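Local coordinates for protein dipeptidase AC. Metallo peptidase. MEROPS family M19 (Rhodobacter sphaeroides, PDB 3FDG) that probably acts as a metal-dependent dipeptidase of peptidase family M19, hydrolysing dipeptides at a two-metal centre, which holds magnesium ions in this crystal, at residues P6-H11 against G50-I55; G180-G185 against L211-F216; K203-L208 against P226-H231. One frame throughout, in Å; residues are numbered along the deposited sequence.

Contact 1 (P6-H11 against G50-I55); sequences PVFDGH and GGFFAI. With MG (magnesium ion), chain E.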
loop_
_atom_site.group_PDB
_atom_site.type_symbol
_atom_site.label_atom_id
_atom_site.label_comp_id
_atom_site.label_asym_id
_atom_site.label_seq_id
_atom_site.Cartn_x
_atom_site.Cartn_y
_atom_site.Cartn_z
ATOM N N PRO B 6 -6.649 -4.193 30.945
ATOM C CA PRO B 6 -6.624 -3.673 29.552
ATOM C C PRO B 6 -7.260 -4.667 28.589
ATOM O O PRO B 6 -7.084 -5.859 28.779
ATOM C CB PRO B 6 -5.131 -3.487 29.246
ATOM C CG PRO B 6 -4.451 -3.379 30.589
ATOM C CD PRO B 6 -5.312 -4.140 31.586
ATOM N N VAL B 7 -8.029 -4.173 27.605
ATOM C CA VAL B 7 -8.704 -5.043 26.663
ATOM C C VAL B 7 -8.060 -4.876 25.302
ATOM O O VAL B 7 -7.885 -3.742 24.820
ATOM C CB VAL B 7 -10.255 -4.780 26.587
ATOM C CG1 VAL B 7 -10.963 -5.572 25.414
ATOM C CG2 VAL B 7 -10.935 -5.148 27.932
ATOM N N PHE B 8 -7.774 -6.011 24.655
ATOM C CA PHE B 8 -7.413 -6.058 23.263
ATOM C C PHE B 8 -8.594 -6.668 22.513
ATOM O O PHE B 8 -9.096 -7.728 22.870
ATOM C CB PHE B 8 -6.166 -6.952 22.990
ATOM C CG PHE B 8 -5.674 -6.839 21.564
ATOM C CD1 PHE B 8 -4.826 -5.779 21.194
ATOM C CD2 PHE B 8 -6.133 -7.719 20.569
ATOM C CE1 PHE B 8 -4.400 -5.619 19.832
ATOM C CE2 PHE B 8 -5.720 -7.570 19.246
ATOM C CZ PHE B 8 -4.845 -6.533 18.871
ATOM N N ASP B 9 -9.031 -5.960 21.481
ATOM C CA ASP B 9 -10.325 -6.223 20.912
ATOM C C ASP B 9 -10.210 -6.732 19.478
ATOM O O ASP B 9 -9.344 -6.280 18.680
ATOM C CB ASP B 9 -11.153 -4.939 20.893
ATOM C CG ASP B 9 -12.517 -5.203 20.327
ATOM O OD1 ASP B 9 -13.224 -5.981 20.995
ATOM O OD2 ASP B 9 -12.823 -4.701 19.233
ATOM N N GLY B 10 -11.144 -7.597 19.118
ATOM C CA GLY B 10 -11.106 -8.238 17.830
ATOM C C GLY B 10 -11.565 -7.473 16.603
ATOM O O GLY B 10 -11.228 -7.886 15.499
ATOM N N HIS B 11 -12.311 -6.376 16.752
ATOM C CA HIS B 11 -12.837 -5.759 15.534
ATOM C C HIS B 11 -13.478 -4.446 15.861
ATOM O O HIS B 11 -14.429 -4.428 16.659
ATOM C CB HIS B 11 -13.968 -6.651 14.875
ATOM C CG HIS B 11 -14.466 -6.112 13.563
ATOM N ND1 HIS B 11 -13.859 -6.428 12.362
ATOM C CD2 HIS B 11 -15.487 -5.263 13.265
ATOM C CE1 HIS B 11 -14.471 -5.782 11.375
ATOM N NE2 HIS B 11 -15.473 -5.073 11.900
ATOM N N GLY B 50 -5.906 -2.005 22.668
ATOM C CA GLY B 50 -5.740 -1.883 21.228
ATOM C C GLY B 50 -6.680 -2.869 20.583
ATOM O O GLY B 50 -7.490 -3.496 21.287
ATOM N N GLY B 51 -6.542 -3.047 19.272
ATOM C CA GLY B 51 -7.408 -3.972 18.558
ATOM C C GLY B 51 -7.131 -4.027 17.086
ATOM O O GLY B 51 -6.249 -3.318 16.576
ATOM N N PHE B 52 -7.901 -4.855 16.391
ATOM C CA PHE B 52 -7.931 -4.824 14.947
ATOM C C PHE B 52 -8.767 -3.646 14.460
ATOM O O PHE B 52 -9.954 -3.546 14.826
ATOM C CB PHE B 52 -8.618 -6.081 14.398
ATOM C CG PHE B 52 -7.879 -7.373 14.683
ATOM C CD1 PHE B 52 -7.208 -8.035 13.649
ATOM C CD2 PHE B 52 -7.909 -7.945 15.974
ATOM C CE1 PHE B 52 -6.548 -9.253 13.900
ATOM C CE2 PHE B 52 -7.250 -9.154 16.247
ATOM C CZ PHE B 52 -6.569 -9.810 15.208
ATOM N N PHE B 53 -8.189 -2.819 13.581
ATOM C CA PHE B 53 -8.920 -1.698 12.978
ATOM C C PHE B 53 -9.250 -2.106 11.576
ATOM O O PHE B 53 -8.365 -2.207 10.723
ATOM C CB PHE B 53 -8.070 -0.405 12.990
ATOM C CG PHE B 53 -7.980 0.201 14.347
ATOM C CD1 PHE B 53 -8.760 1.324 14.668
ATOM C CD2 PHE B 53 -7.147 -0.386 15.332
ATOM C CE1 PHE B 53 -8.717 1.860 15.980
ATOM C CE2 PHE B 53 -7.067 0.109 16.612
ATOM C CZ PHE B 53 -7.868 1.246 16.979
ATOM N N ALA B 54 -10.545 -2.307 11.336
ATOM C CA ALA B 54 -11.038 -2.781 10.021
ATOM C C ALA B 54 -11.053 -1.712 8.937
ATOM O O ALA B 54 -11.586 -0.575 9.125
ATOM C CB ALA B 54 -12.449 -3.304 10.175
ATOM N N ILE B 55 -10.483 -2.095 7.815
ATOM C CA ILE B 55 -10.663 -1.421 6.544
ATOM C C ILE B 55 -11.857 -2.164 5.928
ATOM O O ILE B 55 -11.801 -3.343 5.570
ATOM C CB ILE B 55 -9.447 -1.516 5.625
ATOM C CG1 ILE B 55 -8.211 -0.799 6.245
ATOM C CG2 ILE B 55 -9.797 -0.926 4.238
ATOM C CD1 ILE B 55 -6.894 -1.196 5.608
HETATM MG MG MG E . -16.652 -3.867 10.548
HETATM O O HOH W 1 -10.818 -3.363 17.786
HETATM O O HOH W 2 -18.041 -3.154 9.215
#
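Phe8 and Asp9 pair in parallel with Gly50 and Gly51, the axes of strands 7-9 and 50-55 lying 4.5 Å apart and only 8° from alignment. Asp9 is gripped through both ends of its backbone: its N donates to Gly50 O at 2.9 Å, and its O accepts from Phe52 N. The bond from Gly50 N to Val7 O is weak. The Phe8 ring, its CG anti to the backbone N (chi1 -172°), reaches across to the glycines, with Gly51 CA over one face in a CH-pi contact 3.8 Å from the ring centroid. A CB on Gly51 would clash with Asp9 O. At its edge, Phe8 CE2 meets Phe52 CE2 at 3.7 Å; the two rings are oblique, their planes 66° apart. Replacing Phe8 by an alanine would probably open a gap over Gly51 and take away the edge contact of Phe52 CE2. At Gly10 the chain turns a corner. Asp9 OD2 accepts from His11 N, met from above the carboxylate plane, in an Asx turn just before the metal ligand His11; Ser303 also bonds to this oxygen. His11 CE1 rests on Ala54 CB at 3.4 Å, while NE2 binds a magnesium ion at 2.2 Å, a site completed on the protein side by Asp13 and Glu137. These are adjacent parallel strands of the TIM-barrel-like fold, with His11 following the corner at Gly10. Strand 130-137 continues the sheet beyond strand 48-56, Trp345 and Tyr346 of helix 334-353 meet the Phe52 and Phe8 rings edge-to-face, and helix 87-108 packs on Phe53 and Ile55 at the other face.

Contact 2 (G180-G185 against L211-F216); sequences GSPDTG and LNEKGF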
loop_
_atom_site.group_PDB
_atom_site.type_symbol
_atom_site.label_atom_id
_atom_site.label_comp_id
_atom_site.label_asym_id
_atom_site.label_seq_id
_atom_site.Cartn_x
_atom_site.Cartn_y
_atom_site.Cartn_z
ATOM N N GLY B 180 -31.856 -18.141 11.333
ATOM C CA GLY B 180 -31.432 -18.904 10.176
ATOM C C GLY B 180 -30.043 -19.509 10.328
ATOM O O GLY B 180 -29.214 -19.051 11.140
ATOM N N SER B 181 -29.810 -20.555 9.543
ATOM C CA SER B 181 -28.512 -21.200 9.433
ATOM C C SER B 181 -27.449 -20.295 8.775
ATOM O O SER B 181 -27.781 -19.543 7.845
ATOM C CB SER B 181 -28.672 -22.410 8.528
ATOM O OG SER B 181 -27.443 -23.079 8.418
ATOM N N PRO B 182 -26.148 -20.435 9.178
ATOM C CA PRO B 182 -25.078 -19.769 8.404
ATOM C C PRO B 182 -24.846 -20.446 7.035
ATOM O O PRO B 182 -24.043 -19.964 6.236
ATOM C CB PRO B 182 -23.826 -19.883 9.309
ATOM C CG PRO B 182 -24.128 -20.952 10.299
ATOM C CD PRO B 182 -25.626 -21.230 10.313
ATOM N N ASP B 183 -25.552 -21.548 6.762
ATOM C CA ASP B 183 -25.397 -22.230 5.463
ATOM C C ASP B 183 -26.277 -21.610 4.375
ATOM O O ASP B 183 -27.287 -22.185 3.957
ATOM C CB ASP B 183 -25.607 -23.748 5.588
ATOM C CG ASP B 183 -25.244 -24.501 4.315
ATOM O OD1 ASP B 183 -24.669 -23.929 3.353
ATOM O OD2 ASP B 183 -25.547 -25.695 4.267
ATOM N N THR B 184 -25.832 -20.456 3.891
ATOM C CA THR B 184 -26.647 -19.555 3.095
ATOM C C THR B 184 -26.307 -19.480 1.612
ATOM O O THR B 184 -27.063 -18.902 0.816
ATOM C CB THR B 184 -26.623 -18.139 3.714
ATOM O OG1 THR B 184 -27.512 -17.299 2.980
ATOM C CG2 THR B 184 -25.227 -17.538 3.660
ATOM N N GLY B 185 -25.183 -20.062 1.205
ATOM C CA GLY B 185 -24.789 -19.917 -0.181
ATOM C C GLY B 185 -23.615 -20.772 -0.537
ATOM O O GLY B 185 -23.245 -21.668 0.216
ATOM N N LEU B 211 -18.291 -14.850 6.792
ATOM C CA LEU B 211 -18.228 -15.904 5.799
ATOM C C LEU B 211 -19.368 -16.945 6.044
ATOM O O LEU B 211 -19.691 -17.222 7.216
ATOM C CB LEU B 211 -16.845 -16.561 5.897
ATOM C CG LEU B 211 -16.487 -17.617 4.851
ATOM C CD1 LEU B 211 -16.549 -17.051 3.381
ATOM C CD2 LEU B 211 -15.122 -18.217 5.097
ATOM N N ASN B 212 -19.961 -17.508 4.967
ATOM C CA ASN B 212 -21.058 -18.481 5.131
ATOM C C ASN B 212 -20.528 -19.875 5.447
ATOM O O ASN B 212 -19.291 -20.091 5.490
ATOM C CB ASN B 212 -22.044 -18.498 3.933
ATOM C CG ASN B 212 -21.414 -19.037 2.629
ATOM O OD1 ASN B 212 -20.358 -19.712 2.646
ATOM N ND2 ASN B 212 -22.044 -18.719 1.507
ATOM N N GLU B 213 -21.422 -20.809 5.744
ATOM C CA GLU B 213 -20.958 -22.094 6.229
ATOM C C GLU B 213 -20.079 -22.883 5.235
ATOM O O GLU B 213 -19.094 -23.514 5.645
ATOM C CB GLU B 213 -22.147 -22.965 6.712
ATOM C CG GLU B 213 -21.648 -24.134 7.591
ATOM C CD GLU B 213 -22.784 -24.793 8.388
ATOM O OE1 GLU B 213 -23.845 -24.176 8.585
ATOM O OE2 GLU B 213 -22.589 -25.914 8.876
ATOM N N LYS B 214 -20.460 -22.922 3.963
ATOM C CA LYS B 214 -19.667 -23.652 2.931
ATOM C C LYS B 214 -18.248 -23.038 2.803
ATOM O O LYS B 214 -17.247 -23.734 2.771
ATOM C CB LYS B 214 -20.393 -23.655 1.575
ATOM C CG LYS B 214 -21.603 -24.603 1.557
ATOM C CD LYS B 214 -22.110 -24.832 0.115
ATOM C CE LYS B 214 -23.394 -25.677 0.128
ATOM N NZ LYS B 214 -24.550 -24.913 0.721
ATOM N N GLY B 215 -18.165 -21.719 2.824
ATOM C CA GLY B 215 -16.857 -21.018 2.770
ATOM C C GLY B 215 -16.021 -21.369 3.992
ATOM O O GLY B 215 -14.834 -21.672 3.866
ATOM N N PHE B 216 -16.637 -21.297 5.184
ATOM C CA PHE B 216 -15.989 -21.691 6.449
ATOM C C PHE B 216 -15.386 -23.131 6.296
ATOM O O PHE B 216 -14.238 -23.412 6.663
ATOM C CB PHE B 216 -17.074 -21.696 7.521
ATOM C CG PHE B 216 -16.581 -22.026 8.896
ATOM C CD1 PHE B 216 -16.348 -21.018 9.812
ATOM C CD2 PHE B 216 -16.392 -23.345 9.288
ATOM C CE1 PHE B 216 -15.883 -21.314 11.113
ATOM C CE2 PHE B 216 -15.908 -23.646 10.608
ATOM C CZ PHE B 216 -15.664 -22.627 11.488
HETATM O O HOH W 3 -26.062 -24.668 9.817
HETATM O O HOH W 4 -22.954 -21.822 3.025
#
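Asp183 and Lys214 cross at a slant, the lysine chain running past Gly185 O and bending at its last torsion (chi4 69°) to bring NZ to Asp183 OD1 at 2.8 Å. This salt bridge uses the syn lone pair of OD1, the side facing the other carboxylate oxygen. Glu213, by contrast, stretches out along the other flank of Asp183: its extended chain passes Asp183 CB and carries OE1 to 3.7 Å from Pro182 CG. A water links that OE1 to Ser181 OG, and the same hydroxyl accepts from Asp183 N in an ST turn. Glu213 OE2 has its own partner in Arg247, a salt bridge to helix 246-254.

Asn212 stands at the N-cap of helix 213-222. Its CG sits between the backbone N and carbonyl carbon (chi1 67°), which turns OD1 back to accept from Gly215 N in a nearly straight bond of 3.0 Å. The amide nitrogen ND2 lies against the backbone of Gly185, 3.3 Å from Gly185 C, and donates to Glu186 O. Thr184 meets Asn212 at about a right angle, CG2 to CB at 3.3 Å. Between the two chains, Glu213 N donates to Pro182 O at 2.8 Å, reaching it from above the carbonyl plane.

The first turn of the helix thus has its amide groups met by acceptors: Pro182 O takes Glu213 N, the Asn212 cap takes Gly215 N, and a water bound to Asp183 OD1 and Gly185 O accepts from Lys214 N. Acceptors and the Asp183 carboxylate gathered at a helix N-terminus would be expected to interact favourably with its dipole, tying the 180-185 loop to the start of the helix at the partly exposed edge of the protein.

Contact 3 (K203-L208 against P226-H231); sequences KIMLDL and PLVATH. With MG (magnesium ion), chain F.
A beta-alpha-beta crossover joins these segments: strand 205-206 leads through helix 213-222 to strand 228-229, and the second segment ends at His231, a metal ligand of the barrel's two-metal centre. Asp207 grips Thr230 twice. Its carboxylate, held anti to the backbone N (chi1 178°), accepts from Thr230 N through OD1 at 3.0 Å and from Thr230 OG1 through OD2 at 2.5 Å, both donors lying above the carboxylate plane. Thr230 OG1 in turn accepts from His231 ND1 at 2.9 Å, tilted 21° from the ring plane. His231 NE2 binds a magnesium ion at 2.3 Å, alongside Glu137, His210 and two waters. Nearer the strands, Leu208 N donates to Val228 O at 2.7 Å, while a water bridges Leu206 O and Val228 N. Met205 crosses Val228 at about a right angle, its CE reaching Val228 CG1 and also Thr230 CG2. Thr230 is thus the second-shell residue, held from behind by Asp207; its OG1 at ND1 and the metal at NE2 together probably hold the rotation of the His231 ring. The negative charge of Asp207, relayed through the hydroxyl, would be expected to make NE2 a stronger donor to the metal.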
loop_
_atom_site.group_PDB
_atom_site.type_symbol
_atom_site.label_atom_id
_atom_site.label_comp_id
_atom_site.label_asym_id
_atom_site.label_seq_id
_atom_site.Cartn_x
_atom_site.Cartn_y
_atom_site.Cartn_z
ATOM N N LYS B 203 1.441 -15.311 6.067
ATOM C CA LYS B 203 1.097 -15.249 7.487
ATOM C C LYS B 203 0.182 -14.069 7.830
ATOM O O LYS B 203 0.353 -13.368 8.839
ATOM C CB LYS B 203 2.320 -15.457 8.393
ATOM C CG LYS B 203 2.554 -17.024 8.440
ATOM C CD LYS B 203 3.938 -17.468 8.448
ATOM C CE LYS B 203 4.005 -18.907 7.923
ATOM N NZ LYS B 203 3.477 -19.924 8.888
ATOM N N ILE B 204 -0.817 -13.897 6.964
ATOM C CA ILE B 204 -1.920 -12.954 7.185
ATOM C C ILE B 204 -3.038 -13.812 7.791
ATOM O O ILE B 204 -3.372 -14.846 7.249
ATOM C CB ILE B 204 -2.397 -12.381 5.843
ATOM C CG1 ILE B 204 -1.313 -11.436 5.305
ATOM C CG2 ILE B 204 -3.798 -11.630 6.005
ATOM C CD1 ILE B 204 -1.627 -10.907 3.893
ATOM N N MET B 205 -3.573 -13.389 8.930
ATOM C CA MET B 205 -4.618 -14.182 9.633
ATOM C C MET B 205 -5.915 -14.052 8.851
ATOM O O MET B 205 -6.305 -12.956 8.477
ATOM C CB MET B 205 -4.803 -13.589 11.044
ATOM C CG MET B 205 -5.799 -14.325 11.972
ATOM S SD MET B 205 -6.513 -13.169 13.295
ATOM C CE MET B 205 -7.777 -12.496 12.210
ATOM N N LEU B 206 -6.557 -15.179 8.581
ATOM C CA LEU B 206 -7.867 -15.200 7.980
ATOM C C LEU B 206 -8.964 -15.025 9.039
ATOM O O LEU B 206 -8.900 -15.640 10.137
ATOM C CB LEU B 206 -8.060 -16.530 7.249
ATOM C CG LEU B 206 -7.101 -16.648 6.069
ATOM C CD1 LEU B 206 -6.829 -18.153 5.668
ATOM C CD2 LEU B 206 -7.711 -15.925 4.837
ATOM N N ASP B 207 -9.954 -14.184 8.703
ATOM C CA ASP B 207 -11.068 -13.905 9.605
ATOM C C ASP B 207 -12.341 -14.469 8.970
ATOM O O ASP B 207 -12.738 -14.042 7.862
ATOM C CB ASP B 207 -11.191 -12.395 9.858
ATOM C CG ASP B 207 -12.379 -12.053 10.751
ATOM O OD1 ASP B 207 -13.020 -12.979 11.293
ATOM O OD2 ASP B 207 -12.676 -10.864 10.915
ATOM N N LEU B 208 -12.994 -15.413 9.661
ATOM C CA LEU B 208 -14.177 -16.106 9.100
ATOM C C LEU B 208 -15.506 -15.414 9.435
ATOM O O LEU B 208 -16.548 -15.834 8.962
ATOM C CB LEU B 208 -14.261 -17.544 9.627
ATOM C CG LEU B 208 -12.993 -18.400 9.397
ATOM C CD1 LEU B 208 -13.018 -19.750 10.049
ATOM C CD2 LEU B 208 -12.739 -18.534 7.916
ATOM N N PRO B 226 -4.558 -21.476 12.598
ATOM C CA PRO B 226 -5.734 -21.476 13.508
ATOM C C PRO B 226 -6.900 -20.726 12.897
ATOM O O PRO B 226 -6.691 -19.723 12.194
ATOM C CB PRO B 226 -5.211 -20.761 14.752
ATOM C CG PRO B 226 -3.676 -21.091 14.747
ATOM C CD PRO B 226 -3.359 -20.923 13.275
ATOM N N LEU B 227 -8.109 -21.254 13.110
ATOM C CA LEU B 227 -9.318 -20.696 12.534
ATOM C C LEU B 227 -9.799 -19.613 13.460
ATOM O O LEU B 227 -9.888 -19.817 14.662
ATOM C CB LEU B 227 -10.445 -21.747 12.417
ATOM C CG LEU B 227 -10.160 -22.897 11.422
ATOM C CD1 LEU B 227 -11.352 -23.828 11.405
ATOM C CD2 LEU B 227 -9.874 -22.383 10.002
ATOM N N VAL B 228 -10.149 -18.485 12.871
ATOM C CA VAL B 228 -10.488 -17.317 13.658
ATOM C C VAL B 228 -11.748 -16.655 13.160
ATOM O O VAL B 228 -11.903 -16.448 11.963
ATOM C CB VAL B 228 -9.355 -16.240 13.546
ATOM C CG1 VAL B 228 -9.710 -14.976 14.340
ATOM C CG2 VAL B 228 -7.997 -16.810 14.019
ATOM N N ALA B 229 -12.589 -16.205 14.102
ATOM C CA ALA B 229 -13.768 -15.399 13.761
ATOM C C ALA B 229 -13.669 -14.262 14.732
ATOM O O ALA B 229 -13.800 -14.464 15.942
ATOM C CB ALA B 229 -15.056 -16.203 13.961
ATOM N N THR B 230 -13.359 -13.079 14.226
ATOM C CA THR B 230 -12.997 -11.943 15.112
ATOM C C THR B 230 -14.172 -11.344 15.807
ATOM O O THR B 230 -14.020 -10.638 16.817
ATOM C CB THR B 230 -12.288 -10.774 14.345
ATOM O OG1 THR B 230 -13.123 -10.258 13.308
ATOM C CG2 THR B 230 -10.896 -11.262 13.752
ATOM N N HIS B 231 -15.335 -11.584 15.252
ATOM C CA HIS B 231 -16.552 -10.924 15.794
ATOM C C HIS B 231 -17.836 -11.688 15.479
ATOM O O HIS B 231 -18.650 -11.277 14.632
ATOM C CB HIS B 231 -16.608 -9.404 15.490
ATOM C CG HIS B 231 -16.737 -8.993 14.032
ATOM N ND1 HIS B 231 -15.864 -9.395 13.037
ATOM C CD2 HIS B 231 -17.629 -8.155 13.427
ATOM C CE1 HIS B 231 -16.217 -8.837 11.889
ATOM N NE2 HIS B 231 -17.257 -8.054 12.104
HETATM MG MG MG F . -18.505 -6.981 10.557
HETATM O O HOH W 5 -9.418 -18.449 9.958
HETATM O O HOH W 6 -20.412 -7.149 11.868
HETATM O O HOH W 7 -20.042 -5.643 9.281
#

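Overall arrangement
Along the chain, contact 1 closes before the other two open, whereas contacts 2 and 3 interleave, with helix 213-222 entering contact 2 at its start and lying between the strands joined in contact 3. Contacts 1 and 3, centres about 13 Å apart, both reach the main parallel sheet and meet at the metal centre, where the His11 and His231 rings stack and Glu137 binds both magnesium ions. Contact 2 lies farther out, its centre about 25 Å from that of contact 1 and 16 Å from that of contact 3, which it touches through Phe216 on Leu208. The buried contacts 1 and 3 thus each bring a metal ligand to the centre from the chain that follows a strand, while contact 2 joins a peripheral loop to the barrel's outer helical layer.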